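Long-range contacts in cellulase CEL9M (Clostridium cellulolyticum, PDB 1IA6), which probably cleaves internal beta-1,4-glucosidic linkages in cellulose and related beta-glucans, as a family 9 glycoside hydrolase catalytic module: residues 62-66 and 200-206; 102-106 and 176-180. All blocks are in the same frame, centred on the assembly; numbering follows the deposited sequence.

Interaction 1 (62-66 and 200-206); sequences KFGLP and GQSFYQA
Phe63, with chi1 in the m well, is overlapped on one ring face by Tyr204, whose CD2 lies over it: Phe63 CD2 is 3.6 Å from Tyr204 CE2, centroids 5.1 Å apart and planes at 56°, an oblique pair. Phe203 completes an aromatic cluster, its CD2 3.6 Å from Phe63 CZ, with planes at 47°. Residues 62-63 are extended; Phe63 is the N-cap residue of the helix beginning at Gly64. Across from it, 200-206 is an irregular loop, turned by a hydrogen bond from Tyr204 N to Gly200 O (3.0 Å), with Gln201 at positive phi (57°). The nearest CA atoms across the segments are those of Phe63 and Gly200, 6.7 Å apart. Pro66 CG sits 3.7 Å from the Tyr204 ring centroid, 10° off its normal, a clear CH-pi contact. Leu65 CD2 meets Ala206 CB at 3.9 Å. Polar ends are held elsewhere: Tyr204 OH hydrogen-bonds Asp56, and Gln201 NE2 Glu121. Between nearest side-chain atoms, Ala206 is about 4 Å from calcium ligand Asp257 and Leu65 about 5 Å from calcium ligand Asp212. Apolar contacts thus hold the loop between helices 174-193 and 210-224 on the start of helix 64-80, beside the calcium site of the family 9 (alpha/alpha)6 barrel.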
ATOM      1  N   LYS A  62      -3.658  12.805   4.667  1.00  8.08           N
ATOM      2  CA  LYS A  62      -4.250  11.657   3.999  1.00  7.46           C
ATOM      3  C   LYS A  62      -4.157  11.950   2.503  1.00  7.94           C
ATOM      4  O   LYS A  62      -4.932  12.739   1.965  1.00  9.35           O
ATOM      5  CB  LYS A  62      -5.702  11.465   4.459  1.00  7.92           C
ATOM      6  CG  LYS A  62      -5.792  11.282   5.977  1.00  7.98           C
ATOM      7  CD  LYS A  62      -7.179  10.891   6.481  1.00 12.94           C
ATOM      8  CE  LYS A  62      -8.154  12.051   6.432  1.00 10.57           C
ATOM      9  NZ  LYS A  62      -9.380  11.743   7.226  1.00  9.06           N
ATOM     10  N   PHE A  63      -3.162  11.342   1.858  1.00  6.80           N
ATOM     11  CA  PHE A  63      -2.897  11.504   0.426  1.00  7.93           C
ATOM     12  C   PHE A  63      -3.647  10.437  -0.363  1.00  7.43           C
ATOM     13  O   PHE A  63      -3.435   9.250  -0.158  1.00  8.50           O
ATOM     14  CB  PHE A  63      -1.394  11.370   0.148  1.00  7.50           C
ATOM     15  CG  PHE A  63      -0.574  12.551   0.598  1.00  9.73           C
ATOM     16  CD1 PHE A  63      -0.633  13.759  -0.094  1.00 10.29           C
ATOM     17  CD2 PHE A  63       0.276  12.447   1.691  1.00 10.68           C
ATOM     18  CE1 PHE A  63       0.149  14.847   0.297  1.00 11.56           C
ATOM     19  CE2 PHE A  63       1.065  13.529   2.091  1.00 12.47           C
ATOM     20  CZ  PHE A  63       1.000  14.730   1.392  1.00 10.34           C
ATOM     21  N   GLY A  64      -4.493  10.872  -1.290  1.00  7.52           N
ATOM     22  CA  GLY A  64      -5.301   9.945  -2.070  1.00  7.47           C
ATOM     23  C   GLY A  64      -4.676   8.804  -2.858  1.00  7.37           C
ATOM     24  O   GLY A  64      -5.210   7.690  -2.844  1.00  7.32           O
ATOM     25  N   LEU A  65      -3.567   9.045  -3.550  1.00  6.20           N
ATOM     26  CA  LEU A  65      -2.986   7.971  -4.349  1.00  6.42           C
ATOM     27  C   LEU A  65      -2.427   6.832  -3.504  1.00  6.38           C
ATOM     28  O   LEU A  65      -2.801   5.675  -3.701  1.00  6.54           O
ATOM     29  CB  LEU A  65      -1.921   8.517  -5.311  1.00  7.44           C
ATOM     30  CG  LEU A  65      -1.366   7.514  -6.334  1.00  9.01           C
ATOM     31  CD1 LEU A  65      -2.499   6.719  -6.982  1.00  8.33           C
ATOM     32  CD2 LEU A  65      -0.572   8.269  -7.398  1.00 10.32           C
ATOM     33  N   PRO A  66      -1.518   7.131  -2.562  1.00  7.68           N
ATOM     34  CA  PRO A  66      -0.997   6.024  -1.752  1.00  7.07           C
ATOM     35  C   PRO A  66      -2.072   5.404  -0.856  1.00  7.55           C
ATOM     36  O   PRO A  66      -1.973   4.236  -0.486  1.00  7.38           O
ATOM     37  CB  PRO A  66       0.147   6.668  -0.960  1.00  7.51           C
ATOM     38  CG  PRO A  66      -0.220   8.122  -0.914  1.00  7.70           C
ATOM     39  CD  PRO A  66      -0.781   8.379  -2.292  1.00  5.99           C
ATOM     40  N   GLY A 200      -1.061  15.558  -5.884  1.00 11.02           N
ATOM     41  CA  GLY A 200      -0.472  15.042  -4.662  1.00 11.75           C
ATOM     42  C   GLY A 200       0.603  15.989  -4.162  1.00 13.11           C
ATOM     43  O   GLY A 200       1.507  15.594  -3.420  1.00 12.45           O
ATOM     44  N   GLN A 201       0.487  17.255  -4.558  1.00 11.83           N
ATOM     45  CA  GLN A 201       1.461  18.272  -4.191  1.00 13.75           C
ATOM     46  C   GLN A 201       2.828  17.788  -4.667  1.00 15.18           C
ATOM     47  O   GLN A 201       2.909  17.039  -5.638  1.00 16.98           O
ATOM     48  CB  GLN A 201       1.453  18.505  -2.675  1.00 13.08           C
ATOM     49  CG  GLN A 201       0.107  19.011  -2.148  1.00 12.85           C
ATOM     50  CD  GLN A 201       0.186  19.527  -0.719  1.00 14.68           C
ATOM     51  OE1 GLN A 201       0.041  18.768   0.242  1.00 12.01           O
ATOM     52  NE2 GLN A 201       0.432  20.825  -0.575  1.00 15.42           N
ATOM     53  N   SER A 202       3.903  18.196  -4.004  1.00 15.52           N
ATOM     54  CA  SER A 202       5.228  17.758  -4.429  1.00 15.31           C
ATOM     55  C   SER A 202       5.607  16.442  -3.758  1.00 15.36           C
ATOM     56  O   SER A 202       6.666  15.875  -4.029  1.00 16.17           O
ATOM     57  CB  SER A 202       6.271  18.828  -4.094  1.00 18.49           C
ATOM     58  OG  SER A 202       6.358  19.030  -2.694  1.00 21.24           O
ATOM     59  N   PHE A 203       4.727  15.954  -2.893  1.00 12.17           N
ATOM     60  CA  PHE A 203       4.973  14.726  -2.146  1.00 12.45           C
ATOM     61  C   PHE A 203       4.684  13.474  -2.952  1.00 12.26           C
ATOM     62  O   PHE A 203       5.441  12.504  -2.902  1.00 12.03           O
ATOM     63  CB  PHE A 203       4.138  14.748  -0.867  1.00 12.85           C
ATOM     64  CG  PHE A 203       4.396  15.955  -0.018  1.00 14.77           C
ATOM     65  CD1 PHE A 203       5.587  16.079   0.690  1.00 16.53           C
ATOM     66  CD2 PHE A 203       3.483  17.001   0.021  1.00 15.68           C
ATOM     67  CE1 PHE A 203       5.867  17.231   1.418  1.00 17.48           C
ATOM     68  CE2 PHE A 203       3.755  18.157   0.748  1.00 16.48           C
ATOM     69  CZ  PHE A 203       4.950  18.270   1.447  1.00 16.75           C
ATOM     70  N   TYR A 204       3.583  13.494  -3.690  1.00  9.19           N
ATOM     71  CA  TYR A 204       3.218  12.357  -4.517  1.00  9.36           C
ATOM     72  C   TYR A 204       2.913  12.823  -5.929  1.00 10.25           C
ATOM     73  O   TYR A 204       1.756  12.975  -6.316  1.00 12.46           O
ATOM     74  CB  TYR A 204       2.021  11.627  -3.906  1.00  9.58           C
ATOM     75  CG  TYR A 204       2.410  10.807  -2.694  1.00 10.19           C
ATOM     76  CD1 TYR A 204       3.008   9.556  -2.841  1.00 10.26           C
ATOM     77  CD2 TYR A 204       2.236  11.307  -1.403  1.00  8.71           C
ATOM     78  CE1 TYR A 204       3.429   8.821  -1.734  1.00 11.19           C
ATOM     79  CE2 TYR A 204       2.651  10.581  -0.287  1.00  9.24           C
ATOM     80  CZ  TYR A 204       3.248   9.340  -0.462  1.00  9.04           C
ATOM     81  OH  TYR A 204       3.665   8.615   0.630  1.00  9.12           O
ATOM     82  N   GLN A 205       3.974  13.066  -6.689  1.00 10.54           N
ATOM     83  CA  GLN A 205       3.847  13.516  -8.067  1.00 13.78           C
ATOM     84  C   GLN A 205       3.656  12.316  -8.989  1.00 13.08           C
ATOM     85  O   GLN A 205       4.596  11.567  -9.256  1.00 13.32           O
ATOM     86  CB  GLN A 205       5.093  14.306  -8.463  1.00 16.68           C
ATOM     87  CG  GLN A 205       5.202  15.635  -7.736  1.00 22.03           C
ATOM     88  CD  GLN A 205       6.514  16.339  -7.997  1.00 25.11           C
ATOM     89  OE1 GLN A 205       7.544  16.002  -7.408  1.00 28.49           O
ATOM     90  NE2 GLN A 205       6.488  17.318  -8.890  1.00 27.89           N
ATOM     91  N   ALA A 206       2.429  12.142  -9.474  1.00 12.81           N
ATOM     92  CA  ALA A 206       2.093  11.017 -10.342  1.00 12.39           C
ATOM     93  C   ALA A 206       2.481  11.266 -11.793  1.00 13.79           C
ATOM     94  O   ALA A 206       2.538  12.412 -12.246  1.00 13.94           O
ATOM     95  CB  ALA A 206       0.608  10.717 -10.244  1.00 10.99           C
TER

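Interaction 2 (102-106 and 176-180)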
ATOM      1  N   THR A 102     -12.141   1.346   3.308  1.00  7.10           N
ATOM      2  CA  THR A 102     -13.339   1.503   2.494  1.00  8.49           C
ATOM      3  C   THR A 102     -14.420   2.396   3.087  1.00  8.41           C
ATOM      4  O   THR A 102     -15.099   3.101   2.345  1.00  8.72           O
ATOM      5  CB  THR A 102     -13.927   0.126   2.086  1.00  8.32           C
ATOM      6  OG1 THR A 102     -14.283  -0.625   3.248  1.00  9.21           O
ATOM      7  CG2 THR A 102     -12.896  -0.658   1.284  1.00  9.72           C
ATOM      8  N   ASP A 103     -14.577   2.395   4.410  1.00  7.79           N
ATOM      9  CA  ASP A 103     -15.579   3.264   5.030  1.00  9.60           C
ATOM     10  C   ASP A 103     -15.242   4.712   4.683  1.00  9.69           C
ATOM     11  O   ASP A 103     -16.127   5.536   4.438  1.00 10.58           O
ATOM     12  CB  ASP A 103     -15.575   3.117   6.555  1.00 10.36           C
ATOM     13  CG  ASP A 103     -16.337   1.895   7.034  1.00 13.00           C
ATOM     14  OD1 ASP A 103     -17.050   1.270   6.223  1.00 11.17           O
ATOM     15  OD2 ASP A 103     -16.229   1.574   8.235  1.00 13.64           O
ATOM     16  N   TYR A 104     -13.947   5.012   4.676  1.00  8.38           N
ATOM     17  CA  TYR A 104     -13.458   6.349   4.365  1.00  8.77           C
ATOM     18  C   TYR A 104     -13.701   6.692   2.894  1.00  7.43           C
ATOM     19  O   TYR A 104     -14.147   7.793   2.574  1.00  8.39           O
ATOM     20  CB  TYR A 104     -11.966   6.430   4.720  1.00  9.26           C
ATOM     21  CG  TYR A 104     -11.243   7.681   4.273  1.00 10.32           C
ATOM     22  CD1 TYR A 104     -11.641   8.947   4.710  1.00 10.02           C
ATOM     23  CD2 TYR A 104     -10.131   7.594   3.434  1.00  9.70           C
ATOM     24  CE1 TYR A 104     -10.945  10.095   4.322  1.00 11.24           C
ATOM     25  CE2 TYR A 104      -9.430   8.734   3.040  1.00 10.80           C
ATOM     26  CZ  TYR A 104      -9.842   9.979   3.487  1.00 12.35           C
ATOM     27  OH  TYR A 104      -9.147  11.104   3.097  1.00 12.41           O
ATOM     28  N   PHE A 105     -13.423   5.753   1.996  1.00  6.68           N
ATOM     29  CA  PHE A 105     -13.641   6.005   0.575  1.00  6.97           C
ATOM     30  C   PHE A 105     -15.114   6.290   0.278  1.00  8.20           C
ATOM     31  O   PHE A 105     -15.434   7.175  -0.520  1.00  7.36           O
ATOM     32  CB  PHE A 105     -13.181   4.812  -0.271  1.00  7.02           C
ATOM     33  CG  PHE A 105     -11.721   4.490  -0.129  1.00  8.89           C
ATOM     34  CD1 PHE A 105     -10.785   5.497   0.106  1.00  9.40           C
ATOM     35  CD2 PHE A 105     -11.278   3.181  -0.244  1.00  7.85           C
ATOM     36  CE1 PHE A 105      -9.425   5.197   0.228  1.00 10.03           C
ATOM     37  CE2 PHE A 105      -9.923   2.869  -0.123  1.00 10.81           C
ATOM     38  CZ  PHE A 105      -8.997   3.879   0.113  1.00 10.01           C
ATOM     39  N   LEU A 106     -16.005   5.537   0.917  1.00 10.04           N
ATOM     40  CA  LEU A 106     -17.437   5.722   0.703  1.00 10.84           C
ATOM     41  C   LEU A 106     -17.905   7.090   1.195  1.00 11.80           C
ATOM     42  O   LEU A 106     -18.691   7.755   0.524  1.00 11.45           O
ATOM     43  CB  LEU A 106     -18.229   4.606   1.394  1.00 11.62           C
ATOM     44  CG  LEU A 106     -18.099   3.211   0.768  1.00 12.87           C
ATOM     45  CD1 LEU A 106     -18.852   2.189   1.612  1.00 15.34           C
ATOM     46  CD2 LEU A 106     -18.642   3.237  -0.653  1.00 13.75           C
ATOM     47  N   TYR A 176     -23.134  -4.429   2.327  1.00  9.71           N
ATOM     48  CA  TYR A 176     -21.996  -3.519   2.370  1.00  9.43           C
ATOM     49  C   TYR A 176     -21.107  -3.768   1.158  1.00  8.71           C
ATOM     50  O   TYR A 176     -20.615  -2.828   0.532  1.00  8.45           O
ATOM     51  CB  TYR A 176     -21.174  -3.725   3.645  1.00  8.58           C
ATOM     52  CG  TYR A 176     -20.017  -2.749   3.770  1.00  9.16           C
ATOM     53  CD1 TYR A 176     -20.223  -1.440   4.212  1.00  9.20           C
ATOM     54  CD2 TYR A 176     -18.723  -3.126   3.411  1.00 11.12           C
ATOM     55  CE1 TYR A 176     -19.162  -0.528   4.291  1.00 10.76           C
ATOM     56  CE2 TYR A 176     -17.660  -2.224   3.485  1.00  9.22           C
ATOM     57  CZ  TYR A 176     -17.884  -0.931   3.925  1.00  9.59           C
ATOM     58  OH  TYR A 176     -16.831  -0.045   4.007  1.00 11.41           O
ATOM     59  N   ALA A 177     -20.902  -5.039   0.829  1.00  8.98           N
ATOM     60  CA  ALA A 177     -20.067  -5.400  -0.310  1.00  8.58           C
ATOM     61  C   ALA A 177     -20.598  -4.785  -1.600  1.00  9.63           C
ATOM     62  O   ALA A 177     -19.837  -4.245  -2.398  1.00  8.94           O
ATOM     63  CB  ALA A 177     -19.987  -6.918  -0.441  1.00  8.32           C
ATOM     64  N   THR A 178     -21.911  -4.852  -1.797  1.00  9.74           N
ATOM     65  CA  THR A 178     -22.519  -4.298  -2.997  1.00 10.74           C
ATOM     66  C   THR A 178     -22.401  -2.780  -3.011  1.00 10.82           C
ATOM     67  O   THR A 178     -22.257  -2.176  -4.070  1.00 11.24           O
ATOM     68  CB  THR A 178     -23.995  -4.726  -3.109  1.00 12.29           C
ATOM     69  OG1 THR A 178     -24.051  -6.148  -3.293  1.00 15.74           O
ATOM     70  CG2 THR A 178     -24.673  -4.036  -4.287  1.00 12.35           C
ATOM     71  N   LYS A 179     -22.459  -2.164  -1.835  1.00 10.01           N
ATOM     72  CA  LYS A 179     -22.310  -0.717  -1.740  1.00 11.19           C
ATOM     73  C   LYS A 179     -20.912  -0.366  -2.251  1.00  9.62           C
ATOM     74  O   LYS A 179     -20.722   0.630  -2.945  1.00  8.28           O
ATOM     75  CB  LYS A 179     -22.478  -0.259  -0.289  1.00 14.48           C
ATOM     76  CG  LYS A 179     -22.320   1.238  -0.099  1.00 21.58           C
ATOM     77  CD  LYS A 179     -22.635   1.668   1.331  1.00 26.22           C
ATOM     78  CE  LYS A 179     -24.134   1.697   1.603  1.00 27.98           C
ATOM     79  NZ  LYS A 179     -24.766   0.359   1.499  1.00 31.15           N
ATOM     80  N   CYS A 180     -19.936  -1.202  -1.911  1.00  9.17           N
ATOM     81  CA  CYS A 180     -18.564  -0.982  -2.361  1.00  9.34           C
ATOM     82  C   CYS A 180     -18.446  -1.123  -3.874  1.00  9.17           C
ATOM     83  O   CYS A 180     -17.797  -0.305  -4.523  1.00  7.73           O
ATOM     84  CB  CYS A 180     -17.612  -1.968  -1.683  1.00  9.00           C
ATOM     85  SG  CYS A 180     -17.283  -1.578   0.050  1.00 11.20           S
TER
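Leu106 and Tyr176 carry most of the 250 Å² buried here, with 78 and 67 Å² respectively. The axes of segments 102-106 and 176-180 cross at 54° and come within 11.3 Å, a gap that side chains must span. Leu106 CD1 does so by lying 3.8 Å from both Tyr176 CE1 and Lys179 CD. It also comes within 4.4 Å of Cys180 SG. Tyr176 leaves its helix sideways, but its t rotamer carries the ring across to the other helix. There Tyr176 OH and Thr102 OG1 share a 2.7 Å hydrogen bond in which either may donate; the 2.6 Å bond from Tyr176 OH to Asp103 OD1 is weak and unsettled, as its proton has another acceptor within reach. Lys99, one turn before Asp103, forms a salt bridge with its carboxylate and a cation-pi contact with the Tyr176 ring. This is helix-helix packing within the helical barrel, away from the metal sites: helices 91-107 and 174-193 are joined by the apolar contacts of Leu106 plus a polar anchor at the Tyr176 hydroxyl.

How the interactions relate
The two contacts lie 22 Å apart between centres, and interaction 2 sits farther from the chain centre (18 Å against 13 Å). Both are only partly buried, but interaction 1 has no exposed residue among its touching set, whereas Lys179 is exposed in interaction 2. They differ in elements as well: strand 62-63 and the start of helix 64-80 meet a loop in one, two helices cross in the other. Helix 152-169 is a common neighbour, touched by Leu65 and Ala206 from interaction 1 and by Thr102 from interaction 2. Segments 62-66 and 102-106 also touch, Lys62 CE packing 3.6 Å from Tyr104 OH. Between their segments, interaction 1 relies on apolar and aromatic packing, while interaction 2 adds hydrogen bonds.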